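Local coordinates for ATP-binding protein (Mycobacterium tuberculosis, PDB 5UKV), which is the dimerization and phosphoacceptor (DHp) domain of PhoR, a sensor kinase that probably transfers phosphate from ATP to a histidine in two-component signalling, at residues A[15-20]-A[66-71]; A[29-34]-A[51-56]. The protein carries 1 engineered substitution. All blocks are in the same frame, centred on the assembly; numbering follows the deposited sequence.

How the contacts relate
From the N terminus, helix 2-40 first passes through residues 15-20 of contact 1 and then 29-34 of contact 2. The chain turns back between residues 40 and 47, and helix 47-71 supplies first 51-56, then 66-71. Contact 2 therefore closes the shorter loop, which lies wholly within the longer one closed by contact 1, as expected of an antiparallel helical hairpin. The two contacts pin the same pair of helices at separate levels, their centres about 22 Å apart and on opposite sides of the chain's centre. Contact 2 lies nearer the turn, contact 1 nearer the chain ends, and the second subunit borders both.

Contact 1: A[15-20]-A[66-71]; sequences RQFITD and DDLLLL. With EDO (1,2-ethanediol), chain D.
Phe17 reaches from helix 2-40 to Leu68 and Leu71 of helix 47-71, and Phe17 has more surface buried here than either leucine. The ring carbon farthest from the backbone does most of the touching: Phe17 CZ lies 3.5 Å from Leu68 CD2. That methyl meets the ring at an oblique angle. Leu71 instead comes to the ring's edge, near its plane, with Leu71 CD1 3.9 Å from Phe17 CZ; Leu71 CB adds a contact at 4.0 Å from the same CZ. With CG opposite the backbone N (chi1 171°), the phenylalanine extends across the gap between the helices and brings its far end up against both leucines, about one turn apart on helix 47-71. Everything that touches across the two segments is apolar. Leu68 is buried and also packs on Ala21 and Leu25 of helix 2-40, whereas Phe17 and Leu71 are partly exposed. Beside the leucines, Asp67 OD2 makes a weak hydrogen bond with an ethanediol, probably from the crystallisation liquor. Asp66 forms a salt bridge with Arg26 of the second subunit, and Leu69 packs on Ser22 of that subunit. Such apolar packing joins the two antiparallel helices of a DHp hairpin, which pairs with a second copy to build the dimeric helical bundle.

Contact 2: A[29-34]-A[51-56]; sequences LTTIRG and LSRIES
Ile32 and Ile54 meet where the two helices run close together, their CA atoms 5.1 Å apart. The two isoleucines approach each other at a slant, and their branch methyls touch: Ile32 CG2 lies 4.1 Å from Ile54 CG2. The other branches turn to the opposing backbone. Ile32 CG1 packs at 4.0 Å against Ile54 O, and Ile54 CG1 comes within 4.2 Å of Ile32 CA, so each side chain lies against main chain as well as side chain. Both isoleucines are buried. Toward the solvent, Thr31 faces the aliphatic start of Arg53 with its methyl: Thr31 CG2 is 4.0 Å from Arg53 CG. Thr31 chi1 of -62° sets OG1 beside the backbone N and leaves CG2 anti to that N, pointing across to Arg53. Arg53 bends at chi2 and chi3, both near 55°, and its charged end pairs through NH1 with Glu57 OE2 in a salt bridge on its own helix. Phe35 of helix 2-40 packs against Arg53 and Ile54, while Ile32 also touches Glu57 and Met61. On the dimer side, Glu55 forms a salt bridge with Arg40 of the second subunit. Close apolar packing of this kind unites the two antiparallel helices near their connecting turn, within the helical hairpin characteristic of the DHp domain of histidine kinases.

Contact 1: A[15-20]-A[66-71]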
# COMPACT_ATOMS: atom_id res chain seq x y z
N ARG A 15 11.69 11.49 4.06
CA ARG A 15 11.88 10.79 2.82
C ARG A 15 12.36 9.34 2.96
O ARG A 15 11.84 8.47 2.33
CB ARG A 15 12.98 11.46 1.90
CG ARG A 15 12.59 12.82 1.39
CD ARG A 15 13.83 13.33 0.53
NE ARG A 15 13.51 14.70 0.21
CZ ARG A 15 12.88 15.08 -0.89
NH1 ARG A 15 12.57 14.22 -1.83
NH2 ARG A 15 12.57 16.34 -1.06
N GLN A 16 13.36 9.10 3.82
CA GLN A 16 13.85 7.77 4.16
C GLN A 16 12.74 6.89 4.72
O GLN A 16 12.64 5.73 4.30
CB GLN A 16 15.05 7.82 5.09
CG GLN A 16 16.33 8.33 4.41
CD GLN A 16 17.41 8.93 5.33
OE1 GLN A 16 17.16 9.13 6.56
NE2 GLN A 16 18.63 9.27 4.74
N PHE A 17 11.91 7.47 5.59
CA PHE A 17 10.80 6.74 6.23
C PHE A 17 9.79 6.32 5.11
O PHE A 17 9.36 5.14 5.02
CB PHE A 17 10.14 7.60 7.27
CG PHE A 17 8.91 7.03 7.80
CD1 PHE A 17 8.96 5.96 8.72
CD2 PHE A 17 7.69 7.48 7.36
CE1 PHE A 17 7.77 5.39 9.18
CE2 PHE A 17 6.49 6.91 7.85
CZ PHE A 17 6.55 5.85 8.74
N ILE A 18 9.41 7.28 4.28
CA ILE A 18 8.52 7.02 3.19
C ILE A 18 9.07 5.93 2.20
O ILE A 18 8.31 4.98 1.83
CB ILE A 18 8.07 8.30 2.51
CG1 ILE A 18 7.10 8.98 3.37
CG2 ILE A 18 7.42 7.97 1.18
CD1 ILE A 18 6.84 10.41 3.07
N THR A 19 10.36 5.96 1.86
CA THR A 19 10.92 4.90 1.09
C THR A 19 10.84 3.50 1.76
O THR A 19 10.44 2.55 1.14
CB THR A 19 12.34 5.32 0.72
OG1 THR A 19 12.27 6.62 0.07
CG2 THR A 19 13.02 4.33 -0.08
N ASP A 20 11.25 3.42 3.03
CA ASP A 20 11.14 2.15 3.77
C ASP A 20 9.79 1.65 3.88
O ASP A 20 9.48 0.52 3.54
CB ASP A 20 11.80 2.16 5.15
CG ASP A 20 13.32 2.45 5.07
OD1 ASP A 20 13.96 2.28 3.97
OD2 ASP A 20 13.93 2.91 6.10
N ASP A 66 -2.33 0.53 8.74
CA ASP A 66 -2.84 1.18 9.99
C ASP A 66 -1.73 1.82 10.82
O ASP A 66 -1.88 2.96 11.34
CB ASP A 66 -3.68 0.24 10.86
CG ASP A 66 -5.05 -0.10 10.23
OD1 ASP A 66 -5.63 0.70 9.41
OD2 ASP A 66 -5.54 -1.23 10.58
N ASP A 67 -0.58 1.17 10.87
CA ASP A 67 0.54 1.70 11.56
C ASP A 67 1.12 2.91 10.87
O ASP A 67 1.47 3.89 11.54
CB ASP A 67 1.60 0.64 11.70
CG ASP A 67 2.54 0.93 12.86
OD1 ASP A 67 2.03 1.24 14.00
OD2 ASP A 67 3.78 0.71 12.70
N LEU A 68 1.16 2.91 9.53
CA LEU A 68 1.60 4.14 8.85
C LEU A 68 0.72 5.35 9.13
O LEU A 68 1.22 6.47 9.34
CB LEU A 68 1.62 3.93 7.38
CG LEU A 68 2.76 3.10 6.91
CD1 LEU A 68 2.65 3.03 5.41
CD2 LEU A 68 4.11 3.70 7.37
N LEU A 69 -0.57 5.12 9.16
CA LEU A 69 -1.56 6.14 9.45
C LEU A 69 -1.28 6.74 10.81
O LEU A 69 -1.30 7.99 10.94
CB LEU A 69 -2.98 5.56 9.33
CG LEU A 69 -3.76 5.54 7.99
CD1 LEU A 69 -5.18 5.01 8.22
CD2 LEU A 69 -3.77 6.98 7.42
N LEU A 70 -0.96 5.88 11.83
CA LEU A 70 -0.63 6.41 13.16
C LEU A 70 0.69 7.11 13.20
O LEU A 70 0.81 8.18 13.82
CB LEU A 70 -0.67 5.25 14.18
CG LEU A 70 -2.05 4.67 14.34
CD1 LEU A 70 -2.01 3.37 15.12
CD2 LEU A 70 -2.94 5.67 15.09
N LEU A 71 1.69 6.57 12.50
CA LEU A 71 3.02 7.23 12.50
C LEU A 71 3.04 8.53 11.80
O LEU A 71 3.82 9.41 12.16
CB LEU A 71 4.08 6.35 11.86
CG LEU A 71 4.40 5.04 12.57
CD1 LEU A 71 5.00 3.87 11.74
CD2 LEU A 71 5.29 5.34 13.72
C1 EDO D . 2.86 -2.68 13.23
O1 EDO D . 1.68 -3.33 13.68
C2 EDO D . 3.52 -3.40 12.05
O2 EDO D . 4.30 -2.45 11.29

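Contact 2: A[29-34]-A[51-56]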
# COMPACT_ATOMS: atom_id res chain seq x y z
N LEU A 29 2.24 -6.87 -1.64
CA LEU A 29 1.52 -6.60 -2.85
C LEU A 29 1.89 -7.42 -4.06
O LEU A 29 1.04 -7.72 -4.94
CB LEU A 29 1.74 -5.14 -3.36
CG LEU A 29 0.63 -4.21 -3.43
CD1 LEU A 29 1.01 -2.77 -3.86
CD2 LEU A 29 -0.58 -4.84 -4.13
N THR A 30 3.20 -7.56 -4.27
CA THR A 30 3.74 -8.38 -5.40
C THR A 30 3.33 -9.83 -5.27
O THR A 30 2.97 -10.42 -6.26
CB THR A 30 5.30 -8.21 -5.49
OG1 THR A 30 5.57 -6.86 -5.89
CG2 THR A 30 5.82 -9.04 -6.66
N THR A 31 3.28 -10.40 -4.07
CA THR A 31 2.56 -11.63 -3.83
C THR A 31 1.05 -11.74 -4.28
O THR A 31 0.70 -12.66 -4.97
CB THR A 31 2.69 -12.07 -2.40
OG1 THR A 31 4.10 -12.33 -2.14
CG2 THR A 31 2.02 -13.40 -2.14
N ILE A 32 0.20 -10.82 -3.80
CA ILE A 32 -1.15 -10.78 -4.20
C ILE A 32 -1.24 -10.72 -5.73
O ILE A 32 -1.99 -11.50 -6.37
CB ILE A 32 -1.85 -9.60 -3.53
CG1 ILE A 32 -1.94 -9.74 -2.02
CG2 ILE A 32 -3.22 -9.45 -4.14
CD1 ILE A 32 -2.00 -8.47 -1.17
N ARG A 33 -0.48 -9.84 -6.34
CA ARG A 33 -0.50 -9.72 -7.78
C ARG A 33 -0.03 -10.96 -8.52
O ARG A 33 -0.65 -11.38 -9.42
CB ARG A 33 0.32 -8.55 -8.24
CG ARG A 33 -0.33 -7.22 -8.04
CD ARG A 33 0.54 -6.11 -8.54
NE ARG A 33 0.17 -5.76 -9.89
CZ ARG A 33 0.54 -4.62 -10.45
NH1 ARG A 33 1.30 -3.80 -9.76
NH2 ARG A 33 0.15 -4.32 -11.68
N GLY A 34 1.06 -11.54 -8.06
CA GLY A 34 1.58 -12.68 -8.64
C GLY A 34 0.63 -13.84 -8.59
O GLY A 34 0.52 -14.58 -9.52
N LEU A 51 -6.17 -18.15 -2.61
CA LEU A 51 -6.98 -17.11 -1.94
C LEU A 51 -6.60 -16.86 -0.48
O LEU A 51 -6.52 -15.67 -0.02
CB LEU A 51 -8.50 -17.42 -2.04
CG LEU A 51 -9.43 -16.31 -1.50
CD1 LEU A 51 -9.17 -14.99 -2.28
CD2 LEU A 51 -10.80 -16.72 -1.67
N SER A 52 -6.25 -17.94 0.19
CA SER A 52 -5.80 -17.88 1.54
C SER A 52 -4.50 -17.06 1.66
O SER A 52 -4.38 -16.23 2.48
CB SER A 52 -5.50 -19.31 1.95
OG SER A 52 -5.46 -19.43 3.30
N ARG A 53 -3.57 -17.30 0.76
CA ARG A 53 -2.34 -16.54 0.78
C ARG A 53 -2.64 -15.09 0.48
O ARG A 53 -2.09 -14.24 1.08
CB ARG A 53 -1.32 -17.09 -0.19
CG ARG A 53 -0.06 -16.22 -0.30
CD ARG A 53 0.61 -15.94 1.04
NE ARG A 53 0.93 -17.16 1.75
CZ ARG A 53 1.51 -17.24 2.93
NH1 ARG A 53 1.86 -16.16 3.57
NH2 ARG A 53 1.76 -18.43 3.45
N ILE A 54 -3.50 -14.85 -0.48
CA ILE A 54 -3.89 -13.52 -0.82
C ILE A 54 -4.50 -12.80 0.35
O ILE A 54 -4.13 -11.68 0.65
CB ILE A 54 -4.80 -13.44 -2.05
CG1 ILE A 54 -3.99 -13.74 -3.31
CG2 ILE A 54 -5.52 -12.07 -2.05
CD1 ILE A 54 -4.84 -14.04 -4.57
N GLU A 55 -5.38 -13.46 1.08
CA GLU A 55 -6.01 -12.89 2.25
C GLU A 55 -5.00 -12.58 3.35
O GLU A 55 -5.07 -11.58 3.97
CB GLU A 55 -7.08 -13.84 2.78
CG GLU A 55 -8.33 -13.86 1.95
CD GLU A 55 -9.39 -14.85 2.44
OE1 GLU A 55 -9.36 -16.01 2.06
OE2 GLU A 55 -10.27 -14.44 3.19
N SER A 56 -4.06 -13.46 3.53
CA SER A 56 -3.06 -13.32 4.52
C SER A 56 -2.19 -12.10 4.24
O SER A 56 -1.99 -11.27 5.07
CB SER A 56 -2.25 -14.60 4.50
OG SER A 56 -1.17 -14.53 5.33